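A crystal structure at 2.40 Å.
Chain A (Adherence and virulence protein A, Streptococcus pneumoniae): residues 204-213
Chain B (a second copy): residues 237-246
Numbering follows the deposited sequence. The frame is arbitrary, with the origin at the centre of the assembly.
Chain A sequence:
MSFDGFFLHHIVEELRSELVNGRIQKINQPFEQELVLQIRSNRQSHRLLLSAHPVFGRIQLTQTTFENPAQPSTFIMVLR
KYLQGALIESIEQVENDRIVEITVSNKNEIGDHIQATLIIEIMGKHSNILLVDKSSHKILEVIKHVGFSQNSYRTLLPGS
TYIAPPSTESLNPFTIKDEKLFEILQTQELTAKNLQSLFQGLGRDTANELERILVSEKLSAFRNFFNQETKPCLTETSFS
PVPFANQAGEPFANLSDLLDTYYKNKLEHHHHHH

Chain A (204-213) RDTANELERI
Chain B (237-246) TSFSPVPFAN

Chain A contributes a continuous α-helix, 204-213, held by i to i+4 backbone hydrogen bonds; chain B lays a short strand, 239-240 (phi/psi -168/159, -144/157), and then a loop turning at B:Pro241 (-90/-13) and B:Ala245 (-64/-30) against it. A:Thr206 CA lies 7.8 Å from B:Ser240 CA, and A:Glu209 CA 6.1 Å from B:Phe244 CA; both pairs ascend, so the stretches run in broadly the same sense. The pairing buries 316 Å², chiefly through A:Asp205, A:Glu209, B:Phe244 and B:Ala245.

B:Phe244 (-102/170) is the apolar anchor. Its CA-to-CB bond runs sideways, and chi1 m (-74°) with chi2 near 3° carries the ring across the helix, its tip toward A:Thr206. A:Glu209 CB sits over one face, 4.1 Å from the B:Phe244 ring centroid and 12° off the normal, a CH-pi contact. A:Thr206 OG1 (chi1 m) meets the ring edge, 3.7 Å from B:Phe244 CZ, while A:Asp205 C lies 3.9 Å from B:Phe244 CE2.

A:Glu209 does double work. With chi1 t, chi2 p (75°) and chi3 near -2°, its methylenes line the ring while its carboxylate reaches the loop backbone. OE1 of A:Glu209 accepts from B:Ala245 N at 3.0 Å; one water donates to both A:Glu209 OE2 (2.5 Å) and B:Pro243 O (2.6 Å). A:Arg212, one turn on, takes t, t, p (78°) with chi4 75°, bringing its guanidinium back into a bidentate salt bridge: NE to A:Glu209 OE1 and NH2 to A:Glu209 OE2, both 3.0 Å. A:Arg212 NE also lies 3.5 Å from B:Ala245 CB.

A:Asp205 OD1, with chi1 p (47°), accepts from A:Thr206 N at 2.8 Å. A:Asp205 OD2, hydrogen-bonded elsewhere in the structure, stays 4.0 Å from B:Ser238 OG without bonding it. B:Ser240 OG, chi1 p, donates to B:Val242 O at 2.5 Å, bridging B:Pro241.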

# COMPACT_ATOMS: atom_id res chain seq x y z
N ARG A 204 18.64 7.73 -4.06
CA ARG A 204 18.02 6.96 -5.14
C ARG A 204 17.61 5.56 -4.68
O ARG A 204 16.53 5.08 -5.02
CB ARG A 204 18.96 6.93 -6.34
CG ARG A 204 18.48 6.09 -7.51
CD ARG A 204 17.01 6.30 -7.85
NE ARG A 204 16.74 7.45 -8.71
CZ ARG A 204 16.99 7.47 -10.01
NH1 ARG A 204 17.53 6.41 -10.62
NH2 ARG A 204 16.70 8.56 -10.72
N ASP A 205 18.45 4.90 -3.86
CA ASP A 205 18.04 3.61 -3.32
C ASP A 205 16.84 3.75 -2.39
O ASP A 205 15.86 3.00 -2.50
CB ASP A 205 19.22 2.92 -2.60
CG ASP A 205 19.99 3.87 -1.63
OD1 ASP A 205 19.68 5.08 -1.49
OD2 ASP A 205 20.97 3.38 -1.02
N THR A 206 16.91 4.71 -1.46
CA THR A 206 15.78 4.92 -0.56
C THR A 206 14.52 5.18 -1.36
O THR A 206 13.47 4.56 -1.11
CB THR A 206 16.06 6.09 0.38
OG1 THR A 206 17.25 5.83 1.15
CG2 THR A 206 14.88 6.32 1.31
N ALA A 207 14.61 6.06 -2.36
CA ALA A 207 13.45 6.41 -3.17
C ALA A 207 12.92 5.20 -3.93
O ALA A 207 11.71 4.96 -3.97
CB ALA A 207 13.82 7.55 -4.13
N ASN A 208 13.82 4.42 -4.56
CA ASN A 208 13.40 3.16 -5.18
C ASN A 208 12.67 2.26 -4.19
O ASN A 208 11.65 1.64 -4.53
CB ASN A 208 14.61 2.42 -5.76
CG ASN A 208 14.98 2.88 -7.15
OD1 ASN A 208 14.12 3.32 -7.91
ND2 ASN A 208 16.26 2.75 -7.50
N GLU A 209 13.17 2.16 -2.97
CA GLU A 209 12.53 1.28 -2.00
C GLU A 209 11.17 1.83 -1.58
O GLU A 209 10.23 1.06 -1.39
CB GLU A 209 13.42 1.06 -0.78
CG GLU A 209 12.72 0.28 0.33
CD GLU A 209 12.59 -1.20 0.03
OE1 GLU A 209 13.00 -1.64 -1.07
OE2 GLU A 209 12.09 -1.93 0.91
N LEU A 210 11.05 3.16 -1.44
CA LEU A 210 9.76 3.73 -1.06
C LEU A 210 8.72 3.52 -2.16
O LEU A 210 7.56 3.19 -1.87
CB LEU A 210 9.91 5.21 -0.73
CG LEU A 210 8.61 5.97 -0.42
CD1 LEU A 210 7.78 5.26 0.62
CD2 LEU A 210 8.89 7.42 0.01
N GLU A 211 9.11 3.71 -3.42
CA GLU A 211 8.18 3.44 -4.51
C GLU A 211 7.70 1.99 -4.45
O GLU A 211 6.51 1.72 -4.59
CB GLU A 211 8.82 3.74 -5.87
CG GLU A 211 7.88 3.29 -7.01
CD GLU A 211 8.41 3.55 -8.42
OE1 GLU A 211 9.56 4.00 -8.58
OE2 GLU A 211 7.63 3.30 -9.36
N ARG A 212 8.63 1.06 -4.23
CA ARG A 212 8.27 -0.36 -4.20
C ARG A 212 7.31 -0.65 -3.05
O ARG A 212 6.29 -1.32 -3.23
CB ARG A 212 9.54 -1.20 -4.08
CG ARG A 212 9.38 -2.70 -4.07
CD ARG A 212 10.66 -3.37 -3.50
NE ARG A 212 10.67 -3.27 -2.04
CZ ARG A 212 9.90 -4.02 -1.25
NH1 ARG A 212 9.09 -4.93 -1.78
NH2 ARG A 212 9.93 -3.86 0.07
N ILE A 213 7.65 -0.15 -1.85
CA ILE A 213 6.83 -0.35 -0.66
C ILE A 213 5.40 0.13 -0.90
O ILE A 213 4.43 -0.54 -0.51
CB ILE A 213 7.47 0.37 0.53
CG1 ILE A 213 8.57 -0.49 1.15
CG2 ILE A 213 6.41 0.71 1.60
CD1 ILE A 213 8.02 -1.53 2.12
N THR B 237 25.39 -2.75 -3.03
CA THR B 237 26.42 -1.75 -3.24
C THR B 237 26.49 -0.71 -2.12
O THR B 237 27.28 0.25 -2.21
CB THR B 237 26.17 -1.03 -4.57
OG1 THR B 237 24.95 -0.30 -4.47
CG2 THR B 237 26.03 -2.05 -5.72
N SER B 238 25.69 -0.86 -1.07
CA SER B 238 25.56 0.22 -0.11
C SER B 238 25.01 -0.28 1.22
O SER B 238 25.42 -1.32 1.73
CB SER B 238 24.66 1.32 -0.69
OG SER B 238 24.77 2.52 0.07
N PHE B 239 24.06 0.46 1.78
CA PHE B 239 23.58 0.11 3.11
C PHE B 239 22.32 0.91 3.38
O PHE B 239 22.09 1.96 2.78
CB PHE B 239 24.64 0.39 4.17
CG PHE B 239 25.20 1.78 4.08
CD1 PHE B 239 24.52 2.85 4.64
CD2 PHE B 239 26.39 2.01 3.43
CE1 PHE B 239 25.03 4.13 4.55
CE2 PHE B 239 26.90 3.29 3.33
CZ PHE B 239 26.22 4.35 3.88
N SER B 240 21.53 0.43 4.32
CA SER B 240 20.24 1.02 4.58
C SER B 240 19.98 0.96 6.07
O SER B 240 20.58 0.14 6.77
CB SER B 240 19.13 0.30 3.78
OG SER B 240 19.06 -1.10 4.06
N PRO B 241 19.11 1.83 6.58
CA PRO B 241 18.81 1.85 8.02
C PRO B 241 17.66 0.94 8.39
O PRO B 241 17.40 0.72 9.57
CB PRO B 241 18.43 3.30 8.27
CG PRO B 241 17.70 3.67 6.97
CD PRO B 241 18.38 2.90 5.86
N VAL B 242 16.92 0.49 7.38
CA VAL B 242 15.97 -0.61 7.46
C VAL B 242 16.21 -1.47 6.23
O VAL B 242 16.87 -1.04 5.28
CB VAL B 242 14.50 -0.10 7.50
CG1 VAL B 242 14.27 0.83 8.68
CG2 VAL B 242 14.11 0.59 6.20
N PRO B 243 15.73 -2.71 6.23
CA PRO B 243 16.02 -3.58 5.08
C PRO B 243 15.37 -3.07 3.81
O PRO B 243 14.19 -2.67 3.79
CB PRO B 243 15.47 -4.94 5.51
CG PRO B 243 14.47 -4.61 6.62
CD PRO B 243 15.05 -3.43 7.33
N PHE B 244 16.16 -3.04 2.74
CA PHE B 244 15.70 -2.70 1.39
C PHE B 244 15.54 -3.99 0.58
O PHE B 244 15.96 -5.07 0.98
CB PHE B 244 16.69 -1.75 0.71
CG PHE B 244 16.65 -0.34 1.22
CD1 PHE B 244 15.84 0.02 2.28
CD2 PHE B 244 17.45 0.64 0.62
CE1 PHE B 244 15.83 1.33 2.76
CE2 PHE B 244 17.44 1.96 1.07
CZ PHE B 244 16.64 2.32 2.15
N ALA B 245 14.93 -3.86 -0.60
CA ALA B 245 14.63 -5.04 -1.40
C ALA B 245 15.90 -5.78 -1.86
O ALA B 245 15.87 -7.00 -2.04
CB ALA B 245 13.78 -4.67 -2.61
N ASN B 246 17.01 -5.07 -2.07
CA ASN B 246 18.24 -5.74 -2.51
C ASN B 246 19.24 -5.88 -1.35
O ASN B 246 20.44 -5.63 -1.48
CB ASN B 246 18.86 -5.01 -3.70
CG ASN B 246 19.38 -3.61 -3.36
OD1 ASN B 246 18.99 -3.01 -2.35
ND2 ASN B 246 20.28 -3.09 -4.21
O HOH W 1 11.96 -1.43 3.35